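N-acetylglucosaminidase (Paenibacillus barengoltzii, PDB 6INX) probably hydrolyses glycosidic bonds of glycans that contain N-acetylglucosamine, as a glycoside hydrolase of family 18. Local coordinates at residues W153-G159 and L177-M183; M170-R175 and A223-K229; N276-R280 and L291-T296. All blocks are in the same frame, centred on the assembly; numbering follows the deposited sequence.

Contact 1 (W153-G159 and L177-M183); sequences WLTIAAG and LDFVQLM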
ATOM      1  N   TRP A 153      -9.540   6.191 -32.267  1.00 11.55           N
ATOM      2  CA  TRP A 153      -8.647   5.928 -31.146  1.00 10.66           C
ATOM      3  C   TRP A 153      -9.361   5.182 -30.022  1.00 13.20           C
ATOM      4  O   TRP A 153     -10.552   5.383 -29.776  1.00 11.66           O
ATOM      5  CB  TRP A 153      -8.103   7.241 -30.576  1.00 13.01           C
ATOM      6  CG  TRP A 153      -7.216   8.006 -31.517  1.00 14.51           C
ATOM      7  CD1 TRP A 153      -7.568   8.542 -32.725  1.00 17.67           C
ATOM      8  CD2 TRP A 153      -5.841   8.338 -31.317  1.00 21.26           C
ATOM      9  NE1 TRP A 153      -6.493   9.182 -33.289  1.00 23.19           N
ATOM     10  CE2 TRP A 153      -5.418   9.067 -32.446  1.00 18.83           C
ATOM     11  CE3 TRP A 153      -4.925   8.089 -30.293  1.00 23.98           C
ATOM     12  CZ2 TRP A 153      -4.119   9.546 -32.582  1.00 23.12           C
ATOM     13  CZ3 TRP A 153      -3.634   8.559 -30.430  1.00 22.54           C
ATOM     14  CH2 TRP A 153      -3.244   9.285 -31.564  1.00 24.09           C
ATOM     15  N   LEU A 154      -8.598   4.354 -29.308  1.00 10.61           N
ATOM     16  CA  LEU A 154      -9.068   3.731 -28.074  1.00  9.86           C
ATOM     17  C   LEU A 154      -7.921   3.779 -27.081  1.00 11.30           C
ATOM     18  O   LEU A 154      -6.827   3.294 -27.375  1.00 12.02           O
ATOM     19  CB  LEU A 154      -9.508   2.280 -28.309  1.00 10.40           C
ATOM     20  CG  LEU A 154     -10.122   1.579 -27.092  1.00 11.42           C
ATOM     21  CD1 LEU A 154     -11.418   2.266 -26.672  1.00 14.62           C
ATOM     22  CD2 LEU A 154     -10.350   0.105 -27.408  1.00 11.25           C
ATOM     23  N   THR A 155      -8.161   4.392 -25.926  1.00  9.71           N
ATOM     24  CA  THR A 155      -7.175   4.464 -24.858  1.00  9.71           C
ATOM     25  C   THR A 155      -7.867   4.073 -23.563  1.00  9.45           C
ATOM     26  O   THR A 155      -9.085   3.882 -23.526  1.00 10.64           O
ATOM     27  CB  THR A 155      -6.579   5.875 -24.727  1.00 13.24           C
ATOM     28  OG1 THR A 155      -7.606   6.788 -24.335  1.00 12.69           O
ATOM     29  CG2 THR A 155      -5.981   6.357 -26.052  1.00 12.98           C
ATOM     30  N   ILE A 156      -7.076   3.937 -22.494  1.00  9.69           N
ATOM     31  CA  ILE A 156      -7.616   3.754 -21.155  1.00 10.67           C
ATOM     32  C   ILE A 156      -6.873   4.675 -20.206  1.00 10.47           C
ATOM     33  O   ILE A 156      -5.757   5.119 -20.473  1.00 11.27           O
ATOM     34  CB  ILE A 156      -7.532   2.301 -20.626  1.00 10.65           C
ATOM     35  CG1 ILE A 156      -6.065   1.881 -20.426  1.00 10.67           C
ATOM     36  CG2 ILE A 156      -8.323   1.346 -21.522  1.00 10.98           C
ATOM     37  CD1 ILE A 156      -5.900   0.526 -19.740  1.00 10.56           C
ATOM     38  N   ALA A 157      -7.523   4.967 -19.087  1.00  9.60           N
ATOM     39  CA  ALA A 157      -6.841   5.493 -17.916  1.00  9.95           C
ATOM     40  C   ALA A 157      -6.735   4.361 -16.909  1.00  9.71           C
ATOM     41  O   ALA A 157      -7.744   3.720 -16.579  1.00 11.07           O
ATOM     42  CB  ALA A 157      -7.634   6.644 -17.300  1.00 11.57           C
ATOM     43  N   ALA A 158      -5.524   4.117 -16.424  1.00 10.08           N
ATOM     44  CA  ALA A 158      -5.234   2.977 -15.572  1.00 10.10           C
ATOM     45  C   ALA A 158      -4.788   3.430 -14.191  1.00 10.05           C
ATOM     46  O   ALA A 158      -4.109   4.450 -14.051  1.00 10.39           O
ATOM     47  CB  ALA A 158      -4.127   2.124 -16.198  1.00 12.19           C
ATOM     48  N   GLY A 159      -5.170   2.655 -13.178  1.00 10.19           N
ATOM     49  CA  GLY A 159      -4.630   2.862 -11.849  1.00 10.03           C
ATOM     50  C   GLY A 159      -3.139   2.597 -11.799  1.00 10.72           C
ATOM     51  O   GLY A 159      -2.605   1.788 -12.555  1.00 11.00           O
ATOM     52  N   LEU A 177      -4.902  -0.741 -27.719  1.00 10.88           N
ATOM     53  CA  LEU A 177      -4.934   0.658 -27.315  1.00 11.38           C
ATOM     54  C   LEU A 177      -3.870   1.474 -28.037  1.00 12.74           C
ATOM     55  O   LEU A 177      -2.754   0.997 -28.270  1.00 14.08           O
ATOM     56  CB  LEU A 177      -4.672   0.775 -25.821  1.00 10.82           C
ATOM     57  CG  LEU A 177      -5.617  -0.042 -24.948  1.00 13.68           C
ATOM     58  CD1 LEU A 177      -5.234   0.173 -23.499  1.00 12.91           C
ATOM     59  CD2 LEU A 177      -7.071   0.346 -25.226  1.00 10.67           C
ATOM     60  N   ASP A 178      -4.221   2.717 -28.368  1.00 11.62           N
ATOM     61  CA  ASP A 178      -3.221   3.641 -28.897  1.00 11.74           C
ATOM     62  C   ASP A 178      -2.202   4.005 -27.833  1.00 14.51           C
ATOM     63  O   ASP A 178      -1.005   4.121 -28.122  1.00 14.32           O
ATOM     64  CB  ASP A 178      -3.897   4.902 -29.430  1.00 13.84           C
ATOM     65  CG  ASP A 178      -4.759   4.629 -30.638  1.00 15.99           C
ATOM     66  OD1 ASP A 178      -4.244   4.726 -31.771  1.00 16.88           O
ATOM     67  OD2 ASP A 178      -5.939   4.296 -30.466  1.00 13.73           O
ATOM     68  N   PHE A 179      -2.662   4.223 -26.604  1.00 12.39           N
ATOM     69  CA  PHE A 179      -1.761   4.376 -25.472  1.00 11.90           C
ATOM     70  C   PHE A 179      -2.525   4.095 -24.187  1.00 11.49           C
ATOM     71  O   PHE A 179      -3.756   3.969 -24.181  1.00 13.01           O
ATOM     72  CB  PHE A 179      -1.046   5.736 -25.440  1.00 17.27           C
ATOM     73  CG  PHE A 179      -1.953   6.935 -25.539  1.00 14.69           C
ATOM     74  CD1 PHE A 179      -2.071   7.626 -26.736  1.00 19.89           C
ATOM     75  CD2 PHE A 179      -2.641   7.412 -24.434  1.00 17.96           C
ATOM     76  CE1 PHE A 179      -2.876   8.749 -26.832  1.00 20.34           C
ATOM     77  CE2 PHE A 179      -3.452   8.538 -24.526  1.00 19.29           C
ATOM     78  CZ  PHE A 179      -3.566   9.205 -25.725  1.00 20.15           C
ATOM     79  N   VAL A 180      -1.753   3.948 -23.106  1.00 10.71           N
ATOM     80  CA  VAL A 180      -2.249   3.709 -21.756  1.00 13.42           C
ATOM     81  C   VAL A 180      -1.884   4.928 -20.924  1.00 13.47           C
ATOM     82  O   VAL A 180      -0.700   5.254 -20.784  1.00 14.40           O
ATOM     83  CB  VAL A 180      -1.604   2.452 -21.151  1.00 14.41           C
ATOM     84  CG1 VAL A 180      -2.082   2.234 -19.702  1.00 16.57           C
ATOM     85  CG2 VAL A 180      -1.871   1.236 -22.020  1.00 16.06           C
ATOM     86  N   GLN A 181      -2.883   5.593 -20.351  1.00 12.40           N
ATOM     87  CA  GLN A 181      -2.632   6.737 -19.477  1.00 14.19           C
ATOM     88  C   GLN A 181      -2.557   6.240 -18.042  1.00 14.17           C
ATOM     89  O   GLN A 181      -3.555   5.766 -17.493  1.00 15.10           O
ATOM     90  CB  GLN A 181      -3.743   7.763 -19.627  1.00 15.38           C
ATOM     91  CG  GLN A 181      -3.898   8.257 -21.041  1.00 18.25           C
ATOM     92  CD  GLN A 181      -5.119   9.108 -21.192  1.00 21.03           C
ATOM     93  OE1 GLN A 181      -6.244   8.607 -21.123  1.00 22.48           O
ATOM     94  NE2 GLN A 181      -4.918  10.405 -21.382  1.00 19.04           N
ATOM     95  N   LEU A 182      -1.387   6.350 -17.429  1.00 12.68           N
ATOM     96  CA  LEU A 182      -1.230   5.955 -16.038  1.00 12.09           C
ATOM     97  C   LEU A 182      -1.658   7.114 -15.154  1.00 11.99           C
ATOM     98  O   LEU A 182      -1.083   8.210 -15.217  1.00 11.03           O
ATOM     99  CB  LEU A 182       0.212   5.551 -15.728  1.00 12.88           C
ATOM    100  CG  LEU A 182       0.833   4.473 -16.602  1.00 12.38           C
ATOM    101  CD1 LEU A 182       2.236   4.160 -16.086  1.00 14.30           C
ATOM    102  CD2 LEU A 182      -0.063   3.249 -16.608  1.00 15.45           C
ATOM    103  N   MET A 183      -2.662   6.873 -14.320  1.00  9.95           N
ATOM    104  CA  MET A 183      -3.161   7.913 -13.425  1.00 10.10           C
ATOM    105  C   MET A 183      -2.212   8.006 -12.229  1.00  9.47           C
ATOM    106  O   MET A 183      -2.503   7.551 -11.119  1.00 10.91           O
ATOM    107  CB  MET A 183      -4.591   7.608 -13.003  1.00 11.72           C
ATOM    108  CG  MET A 183      -5.603   7.882 -14.124  1.00 12.40           C
ATOM    109  SD  MET A 183      -7.311   7.621 -13.617  1.00 14.32           S
ATOM    110  CE  MET A 183      -7.255   5.851 -13.415  1.00 12.70           C
TER
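Asp178 holds Leu154 through two backbone-directed bonds: Asp178 N donates to Leu154 O at 2.8 Å, while Asp178 OD2 receives the N-H of Leu154 at 2.9 Å, nearly straight at 163°. The carboxylate also lies against Trp153, its OD1 above one face of the indole near the rim and the two planes 29° apart; Asp178 CB approaches Trp153 CE3 to 3.5 Å. Next along, Thr155 CG2 sits over the centre of the Phe179 ring, 3.7 Å from its centroid, a CH-pi contact. With chi1 at 65°, Thr155 sets this methyl anti to its own carbonyl carbon and leaves OG1 for Asp107. Phe179 N and O are buried without a polar partner, so regular pairing starts after them: Gln181 N bonds Ile156 O, Ala158 N bonds Gln181 O at 2.8 Å, and Met183 N bonds Ala158 O. The parallel pairing, and the place of the two strands between 105-109 and 230-235 in the closed sheet, make them the fifth and sixth strands of the family 18 TIM barrel, joined by a beta-alpha-beta crossover. On the outer face Ile156 CG1 meets Leu177 CD1 at 3.6 Å, and helices 126-148 and 213-222 cover this layer. Thr155, Ala157 and Gln181 face the interior, where Asn31 receives Gln181 NE2; neighbouring Asp107 and Asp109 fit the DxxDxDxE signature of the family. In the second shell, Arg138 forms a salt bridge with Asp178 OD2 and His151 bonds OD1. With an alanine in place of Asp178, Leu154 N would probably lose its acceptor, and Arg138 and His151 would be left without this carboxylate.

Contact 2 (M170-R175 and A223-K229); sequences MAEVQR and AGVPKEK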
ATOM      1  N   MET A 170      -2.376  -6.757 -18.683  1.00 12.89           N
ATOM      2  CA  MET A 170      -1.921  -5.574 -19.408  1.00 10.68           C
ATOM      3  C   MET A 170      -1.167  -5.919 -20.688  1.00 13.69           C
ATOM      4  O   MET A 170      -1.218  -5.149 -21.650  1.00 13.39           O
ATOM      5  CB  MET A 170      -1.095  -4.663 -18.500  1.00 11.92           C
ATOM      6  CG  MET A 170      -1.943  -3.854 -17.506  1.00 13.08           C
ATOM      7  SD  MET A 170      -3.320  -2.935 -18.249  1.00 14.07           S
ATOM      8  CE  MET A 170      -2.430  -2.022 -19.515  1.00 14.20           C
ATOM      9  N   ALA A 171      -0.488  -7.068 -20.730  1.00 13.75           N
ATOM     10  CA  ALA A 171       0.213  -7.448 -21.953  1.00 14.63           C
ATOM     11  C   ALA A 171      -0.764  -7.686 -23.095  1.00 16.59           C
ATOM     12  O   ALA A 171      -0.431  -7.438 -24.259  1.00 17.41           O
ATOM     13  CB  ALA A 171       1.050  -8.702 -21.704  1.00 16.88           C
ATOM     14  N   GLU A 172      -1.970  -8.162 -22.778  1.00 13.81           N
ATOM     15  CA  GLU A 172      -3.011  -8.328 -23.788  1.00 14.13           C
ATOM     16  C   GLU A 172      -3.755  -7.018 -24.026  1.00 15.13           C
ATOM     17  O   GLU A 172      -4.001  -6.629 -25.172  1.00 17.48           O
ATOM     18  CB  GLU A 172      -3.996  -9.406 -23.335  1.00 18.02           C
ATOM     19  CG  GLU A 172      -3.387 -10.787 -23.149  1.00 23.27           C
ATOM     20  CD  GLU A 172      -2.774 -11.328 -24.426  1.00 29.55           C
ATOM     21  OE1 GLU A 172      -1.615 -11.795 -24.377  1.00 38.35           O
ATOM     22  OE2 GLU A 172      -3.443 -11.277 -25.478  1.00 35.71           O
ATOM     23  N   VAL A 173      -4.133  -6.341 -22.941  1.00 13.79           N
ATOM     24  CA  VAL A 173      -4.878  -5.084 -23.020  1.00 14.65           C
ATOM     25  C   VAL A 173      -4.191  -4.089 -23.954  1.00 14.39           C
ATOM     26  O   VAL A 173      -4.836  -3.441 -24.791  1.00 13.49           O
ATOM     27  CB  VAL A 173      -5.040  -4.503 -21.604  1.00 13.67           C
ATOM     28  CG1 VAL A 173      -5.396  -3.025 -21.643  1.00 16.38           C
ATOM     29  CG2 VAL A 173      -6.065  -5.317 -20.796  1.00 14.65           C
ATOM     30  N   GLN A 174      -2.867  -3.948 -23.820  1.00 14.11           N
ATOM     31  CA  GLN A 174      -2.170  -2.877 -24.530  1.00 14.05           C
ATOM     32  C   GLN A 174      -2.286  -3.015 -26.041  1.00 14.32           C
ATOM     33  O   GLN A 174      -2.226  -2.008 -26.759  1.00 13.89           O
ATOM     34  CB  GLN A 174      -0.699  -2.805 -24.101  1.00 16.04           C
ATOM     35  CG  GLN A 174       0.106  -4.059 -24.418  1.00 16.66           C
ATOM     36  CD  GLN A 174       0.665  -4.075 -25.833  1.00 18.11           C
ATOM     37  OE1 GLN A 174       0.759  -3.040 -26.490  1.00 18.56           O
ATOM     38  NE2 GLN A 174       1.028  -5.261 -26.310  1.00 24.70           N
ATOM     39  N   ARG A 175      -2.459  -4.245 -26.538  1.00 14.52           N
ATOM     40  CA  ARG A 175      -2.481  -4.479 -27.979  1.00 16.14           C
ATOM     41  C   ARG A 175      -3.625  -3.736 -28.662  1.00 15.71           C
ATOM     42  O   ARG A 175      -3.521  -3.385 -29.843  1.00 16.78           O
ATOM     43  CB  ARG A 175      -2.556  -5.988 -28.232  1.00 19.09           C
ATOM     44  CG  ARG A 175      -3.552  -6.442 -29.269  1.00 29.63           C
ATOM     45  CD  ARG A 175      -3.639  -7.969 -29.285  1.00 31.22           C
ATOM     46  NE  ARG A 175      -4.663  -8.451 -30.209  1.00 34.55           N
ATOM     47  CZ  ARG A 175      -4.435  -8.753 -31.485  1.00 34.64           C
ATOM     48  NH1 ARG A 175      -3.216  -8.621 -31.994  1.00 36.57           N
ATOM     49  NH2 ARG A 175      -5.427  -9.186 -32.253  1.00 37.43           N
ATOM     50  N   ALA A 223       4.882  -5.538 -16.819  1.00 15.69           N
ATOM     51  CA  ALA A 223       3.646  -6.233 -17.146  1.00 14.52           C
ATOM     52  C   ALA A 223       3.434  -6.364 -18.649  1.00 17.16           C
ATOM     53  O   ALA A 223       2.509  -7.068 -19.069  1.00 18.11           O
ATOM     54  CB  ALA A 223       2.459  -5.517 -16.488  1.00 14.41           C
ATOM     55  N   GLY A 224       4.255  -5.707 -19.465  1.00 15.71           N
ATOM     56  CA  GLY A 224       4.202  -5.877 -20.900  1.00 14.94           C
ATOM     57  C   GLY A 224       3.660  -4.712 -21.708  1.00 15.12           C
ATOM     58  O   GLY A 224       3.356  -4.901 -22.890  1.00 18.10           O
ATOM     59  N   VAL A 225       3.548  -3.521 -21.135  1.00 14.79           N
ATOM     60  CA  VAL A 225       3.119  -2.336 -21.875  1.00 12.86           C
ATOM     61  C   VAL A 225       4.357  -1.708 -22.506  1.00 15.81           C
ATOM     62  O   VAL A 225       5.305  -1.378 -21.776  1.00 14.87           O
ATOM     63  CB  VAL A 225       2.394  -1.327 -20.983  1.00 12.79           C
ATOM     64  CG1 VAL A 225       1.959  -0.130 -21.819  1.00 14.53           C
ATOM     65  CG2 VAL A 225       1.206  -1.982 -20.286  1.00 14.40           C
ATOM     66  N   PRO A 226       4.393  -1.522 -23.818  1.00 14.44           N
ATOM     67  CA  PRO A 226       5.552  -0.870 -24.439  1.00 16.38           C
ATOM     68  C   PRO A 226       5.708   0.555 -23.934  1.00 17.99           C
ATOM     69  O   PRO A 226       4.726   1.270 -23.729  1.00 15.33           O
ATOM     70  CB  PRO A 226       5.210  -0.889 -25.934  1.00 18.08           C
ATOM     71  CG  PRO A 226       4.166  -1.955 -26.094  1.00 19.06           C
ATOM     72  CD  PRO A 226       3.392  -1.961 -24.805  1.00 17.18           C
ATOM     73  N   LYS A 227       6.964   0.975 -23.744  1.00 17.17           N
ATOM     74  CA  LYS A 227       7.217   2.329 -23.255  1.00 16.61           C
ATOM     75  C   LYS A 227       6.579   3.377 -24.156  1.00 15.96           C
ATOM     76  O   LYS A 227       6.067   4.396 -23.673  1.00 18.00           O
ATOM     77  CB  LYS A 227       8.722   2.571 -23.178  1.00 19.76           C
ATOM     78  CG  LYS A 227       9.373   1.856 -22.036  1.00 26.39           C
ATOM     79  CD  LYS A 227      10.668   2.537 -21.690  1.00 27.87           C
ATOM     80  CE  LYS A 227      10.831   2.596 -20.204  1.00 32.24           C
ATOM     81  NZ  LYS A 227      10.721   1.246 -19.585  1.00 40.12           N
ATOM     82  N   GLU A 228       6.615   3.160 -25.471  1.00 19.61           N
ATOM     83  CA  GLU A 228       6.073   4.141 -26.404  1.00 19.95           C
ATOM     84  C   GLU A 228       4.564   4.299 -26.286  1.00 19.17           C
ATOM     85  O   GLU A 228       4.001   5.199 -26.923  1.00 22.01           O
ATOM     86  CB  GLU A 228       6.467   3.789 -27.843  1.00 26.46           C
ATOM     87  CG  GLU A 228       5.828   2.520 -28.373  1.00 25.64           C
ATOM     88  CD  GLU A 228       6.720   1.301 -28.204  1.00 29.54           C
ATOM     89  OE1 GLU A 228       6.569   0.351 -29.003  1.00 36.84           O
ATOM     90  OE2 GLU A 228       7.572   1.287 -27.282  1.00 26.13           O
ATOM     91  N   LYS A 229       3.901   3.460 -25.489  1.00 16.24           N
ATOM     92  CA  LYS A 229       2.473   3.600 -25.231  1.00 16.42           C
ATOM     93  C   LYS A 229       2.147   4.156 -23.852  1.00 16.22           C
ATOM     94  O   LYS A 229       0.964   4.260 -23.516  1.00 18.88           O
ATOM     95  CB  LYS A 229       1.745   2.258 -25.419  1.00 17.34           C
ATOM     96  CG  LYS A 229       1.581   1.831 -26.866  1.00 19.25           C
ATOM     97  CD  LYS A 229       0.628   0.655 -26.984  1.00 17.71           C
ATOM     98  CE  LYS A 229       0.346   0.337 -28.442  1.00 20.97           C
ATOM     99  NZ  LYS A 229      -0.591  -0.807 -28.593  1.00 21.14           N
TER
HETATM  100  O   HOH W   1       0.573  -8.701 -18.116  1.00 26.44           O
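Pro226 CD lies over one face of the Gln174 side-chain amide, 3.3 Å from Gln174 OE1 and 3.6 Å from Gln174 CD. Gly224 O is on the same side of that plane. At the nitrogen end, Gln174 NE2 makes a weak bond back to Ala171 O; at the oxygen end, OE1 takes a weak bond from Lys229 NZ. This placement follows from two bends in the side chain: chi1 of 62° puts CG between the backbone N and the carbonyl carbon, and chi2 of 85° turns the amide over the proline. The stronger grip of Lys229 NZ is on Gln174 O at 2.7 Å, with the ammonium above the carbonyl plane, 36° out of it. Leu177 O is a second backbone acceptor of the ammonium, whose positive charge is likely to be favoured by the two carbonyl oxygens. Gly224 ends the preceding helix in a Schellman motif. Its positive phi suits glycine, and a side chain would collide with Ala171 CB. Beside it a water bridges the segments, donating to Ala223 O at 2.7 Å and accepting from Ala171 N at 3.3 Å. The buried flank is apolar: Met170 CE touches Val225 CG2 at 3.7 Å. Here Met170 and Val225 both pack on Phe220 of helix 213-222 and on Val180 of strand 179-183, while Met170 also meets helix 162-166; the turn 223-229, leading into strand 230-235, is thereby fitted against the short helix 170-173 on the outside of the barrel.

Contact 3 (N276-R280 and L291-T296); sequences NGFVR and LFDGQT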
ATOM      1  N   ASN A 276      -0.347  32.495   4.412  1.00 21.25           N
ATOM      2  CA  ASN A 276      -1.289  32.090   5.458  1.00 18.04           C
ATOM      3  C   ASN A 276      -0.707  31.039   6.401  1.00 17.13           C
ATOM      4  O   ASN A 276      -1.432  30.186   6.920  1.00 19.44           O
ATOM      5  CB  ASN A 276      -2.630  31.638   4.878  1.00 21.97           C
ATOM      6  CG  ASN A 276      -3.451  32.793   4.356  1.00 27.90           C
ATOM      7  OD1 ASN A 276      -3.730  33.745   5.086  1.00 29.84           O
ATOM      8  ND2 ASN A 276      -3.831  32.727   3.087  1.00 21.23           N
ATOM      9  N   GLY A 277       0.601  31.096   6.623  1.00 17.15           N
ATOM     10  CA  GLY A 277       1.269  30.184   7.523  1.00 19.25           C
ATOM     11  C   GLY A 277       1.810  28.932   6.868  1.00 16.85           C
ATOM     12  O   GLY A 277       2.558  28.191   7.516  1.00 17.27           O
ATOM     13  N   PHE A 278       1.454  28.672   5.614  1.00 17.17           N
ATOM     14  CA  PHE A 278       1.906  27.476   4.918  1.00 14.17           C
ATOM     15  C   PHE A 278       3.252  27.744   4.268  1.00 18.63           C
ATOM     16  O   PHE A 278       3.412  28.726   3.537  1.00 20.33           O
ATOM     17  CB  PHE A 278       0.896  27.058   3.848  1.00 13.58           C
ATOM     18  CG  PHE A 278      -0.350  26.441   4.407  1.00 13.83           C
ATOM     19  CD1 PHE A 278      -1.407  27.237   4.816  1.00 14.76           C
ATOM     20  CD2 PHE A 278      -0.464  25.065   4.542  1.00 13.42           C
ATOM     21  CE1 PHE A 278      -2.554  26.688   5.336  1.00 13.85           C
ATOM     22  CE2 PHE A 278      -1.610  24.503   5.072  1.00 13.61           C
ATOM     23  CZ  PHE A 278      -2.666  25.310   5.467  1.00 15.36           C
ATOM     24  N   VAL A 279       4.210  26.871   4.532  1.00 16.06           N
ATOM     25  CA  VAL A 279       5.540  26.958   3.949  1.00 15.29           C
ATOM     26  C   VAL A 279       5.663  25.912   2.849  1.00 15.47           C
ATOM     27  O   VAL A 279       5.270  24.752   3.037  1.00 13.61           O
ATOM     28  CB  VAL A 279       6.616  26.746   5.025  1.00 15.40           C
ATOM     29  CG1 VAL A 279       7.994  26.832   4.410  1.00 17.57           C
ATOM     30  CG2 VAL A 279       6.444  27.764   6.140  1.00 18.97           C
ATOM     31  N   ARG A 280       6.197  26.316   1.699  1.00 14.19           N
ATOM     32  CA  ARG A 280       6.499  25.360   0.644  1.00 13.86           C
ATOM     33  C   ARG A 280       7.854  24.711   0.879  1.00 15.51           C
ATOM     34  O   ARG A 280       8.864  25.397   1.097  1.00 16.01           O
ATOM     35  CB  ARG A 280       6.473  26.026  -0.730  1.00 13.70           C
ATOM     36  CG  ARG A 280       6.873  25.083  -1.862  1.00 13.98           C
ATOM     37  CD  ARG A 280       7.102  25.853  -3.143  1.00 15.59           C
ATOM     38  NE  ARG A 280       7.351  25.009  -4.316  1.00 15.81           N
ATOM     39  CZ  ARG A 280       8.547  24.559  -4.696  1.00 15.68           C
ATOM     40  NH1 ARG A 280       9.637  24.821  -3.972  1.00 14.85           N
ATOM     41  NH2 ARG A 280       8.663  23.823  -5.797  1.00 18.28           N
ATOM     42  N   LEU A 291       3.251  21.531   1.029  1.00 10.87           N
ATOM     43  CA  LEU A 291       3.007  22.657   1.922  1.00 12.02           C
ATOM     44  C   LEU A 291       2.682  22.140   3.312  1.00 11.73           C
ATOM     45  O   LEU A 291       2.005  21.119   3.463  1.00 10.65           O
ATOM     46  CB  LEU A 291       1.816  23.489   1.453  1.00 12.54           C
ATOM     47  CG  LEU A 291       1.821  23.951   0.003  1.00 13.53           C
ATOM     48  CD1 LEU A 291       0.610  24.849  -0.250  1.00 13.93           C
ATOM     49  CD2 LEU A 291       3.106  24.690  -0.314  1.00 15.47           C
ATOM     50  N   PHE A 292       3.151  22.856   4.328  1.00 12.06           N
ATOM     51  CA  PHE A 292       2.821  22.515   5.701  1.00 12.31           C
ATOM     52  C   PHE A 292       2.818  23.788   6.524  1.00 13.13           C
ATOM     53  O   PHE A 292       3.713  24.624   6.376  1.00 13.85           O
ATOM     54  CB  PHE A 292       3.849  21.536   6.284  1.00 11.92           C
ATOM     55  CG  PHE A 292       3.413  20.890   7.567  1.00 11.44           C
ATOM     56  CD1 PHE A 292       2.190  20.255   7.654  1.00 11.45           C
ATOM     57  CD2 PHE A 292       4.240  20.896   8.683  1.00 11.85           C
ATOM     58  CE1 PHE A 292       1.781  19.650   8.831  1.00 12.44           C
ATOM     59  CE2 PHE A 292       3.842  20.270   9.864  1.00 13.38           C
ATOM     60  CZ  PHE A 292       2.614  19.648   9.930  1.00 12.60           C
ATOM     61  N   ASP A 293       1.823  23.923   7.402  1.00 12.35           N
ATOM     62  CA  ASP A 293       1.721  25.070   8.300  1.00 13.09           C
ATOM     63  C   ASP A 293       1.873  24.675   9.759  1.00 15.97           C
ATOM     64  O   ASP A 293       1.594  25.493  10.645  1.00 16.98           O
ATOM     65  CB  ASP A 293       0.386  25.793   8.104  1.00 15.38           C
ATOM     66  CG  ASP A 293      -0.794  25.024   8.692  1.00 15.35           C
ATOM     67  OD1 ASP A 293      -0.697  23.789   8.871  1.00 14.97           O
ATOM     68  OD2 ASP A 293      -1.838  25.644   8.976  1.00 16.27           O
ATOM     69  N   GLY A 294       2.268  23.435  10.026  1.00 12.91           N
ATOM     70  CA  GLY A 294       2.339  22.912  11.375  1.00 15.49           C
ATOM     71  C   GLY A 294       1.228  21.950  11.726  1.00 13.66           C
ATOM     72  O   GLY A 294       1.325  21.276  12.760  1.00 15.89           O
ATOM     73  N   GLN A 295       0.185  21.845  10.889  1.00 12.01           N
ATOM     74  CA  GLN A 295      -1.005  21.069  11.211  1.00 15.00           C
ATOM     75  C   GLN A 295      -1.651  20.468   9.962  1.00 14.39           C
ATOM     76  O   GLN A 295      -2.169  19.349  10.006  1.00 13.55           O
ATOM     77  CB  GLN A 295      -1.994  21.999  11.922  1.00 21.15           C
ATOM     78  CG  GLN A 295      -3.211  21.348  12.522  1.00 27.09           C
ATOM     79  CD  GLN A 295      -4.236  22.375  12.984  1.00 21.28           C
ATOM     80  OE1 GLN A 295      -4.278  23.507  12.480  1.00 28.64           O
ATOM     81  NE2 GLN A 295      -5.073  21.985  13.936  1.00 27.95           N
ATOM     82  N   THR A 296      -1.626  21.194   8.845  1.00 14.03           N
ATOM     83  CA  THR A 296      -2.283  20.778   7.608  1.00 12.44           C
ATOM     84  C   THR A 296      -1.219  20.540   6.545  1.00 11.15           C
ATOM     85  O   THR A 296      -0.408  21.432   6.263  1.00 11.90           O
ATOM     86  CB  THR A 296      -3.268  21.860   7.144  1.00 14.22           C
ATOM     87  OG1 THR A 296      -4.257  22.080   8.161  1.00 15.50           O
ATOM     88  CG2 THR A 296      -3.970  21.449   5.851  1.00 12.08           C
TER
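Gly277 begins the contact through its carbonyl, whose O lies 3.3 Å from Asp293 CB and also receives a CA-H...O contact from Asp293. Its positive phi suits glycine. Phe278 supplies the main flat surface. Asp293 CB stands over the ring centre, 3.7 Å from the centroid and 9° off the ring normal, a CH-pi contact; chi1 of 74°, with Asp293 CG between the backbone N and the carbonyl carbon, lays the carboxylate along the same face, its plane only 7° from that of the ring, with Asp293 OD2 3.6 Å from Phe278 CZ. At the ring edge, Phe278 CE2 approaches Thr296 O to 3.5 Å, and Tyr272 of helix 265-272 adds an edge-to-face ring contact. Val279 then forms the hydrogen-bonded antiparallel pair with Phe292: Val279 N to Phe292 O is 2.9 Å and nearly linear, and Phe292 N to Val279 O is 3.1 Å. Arg280 follows as the non-hydrogen-bonded pair with Leu291, whose CD2 touches Arg280 CB at 3.6 Å; the guanidinium extends onward to a salt bridge with Asp302. These pairs belong to the hairpin of strands 279-283 and 288-292, at one margin of a five-stranded antiparallel sheet inserted between the last two barrel strands, consistent with the alpha+beta insertion domain of many family 18 enzymes. Asp293, at the exit of strand 288-292, accepts twice at OD1: from Gln295 N, an Asx turn, from above the carboxylate plane, and from Thr296 N, completing an Asx motif, nearly along its C-O axis. Two backbone donors on OD1 would fix the carboxylate's rotation, and they probably draw its charge toward the turn, making a stack on an aromatic face easier to accommodate.

Contact 1 is core: parallel barrel strands joined by backbone bonds, with apolar packing outside and Thr155 and Gln181 among the residues turned inside. Contact 2, about 10 Å away between centres, is partly buried and relies on a lysine, an amide, a bridging water and a small apolar flank. The two share a neighbourhood: Val180 N probably bonds Lys229 O, so the turn of contact 2 meets the 177-183 segment of contact 1. Contact 3, also partly buried, lies on the chain's periphery, about 27 Å from its centre and about 35 Å from contact 1 between centres, in the antiparallel insertion sheet; there a short hairpin pairing is supplemented by an aromatic-carboxylate stack and an Asx turn.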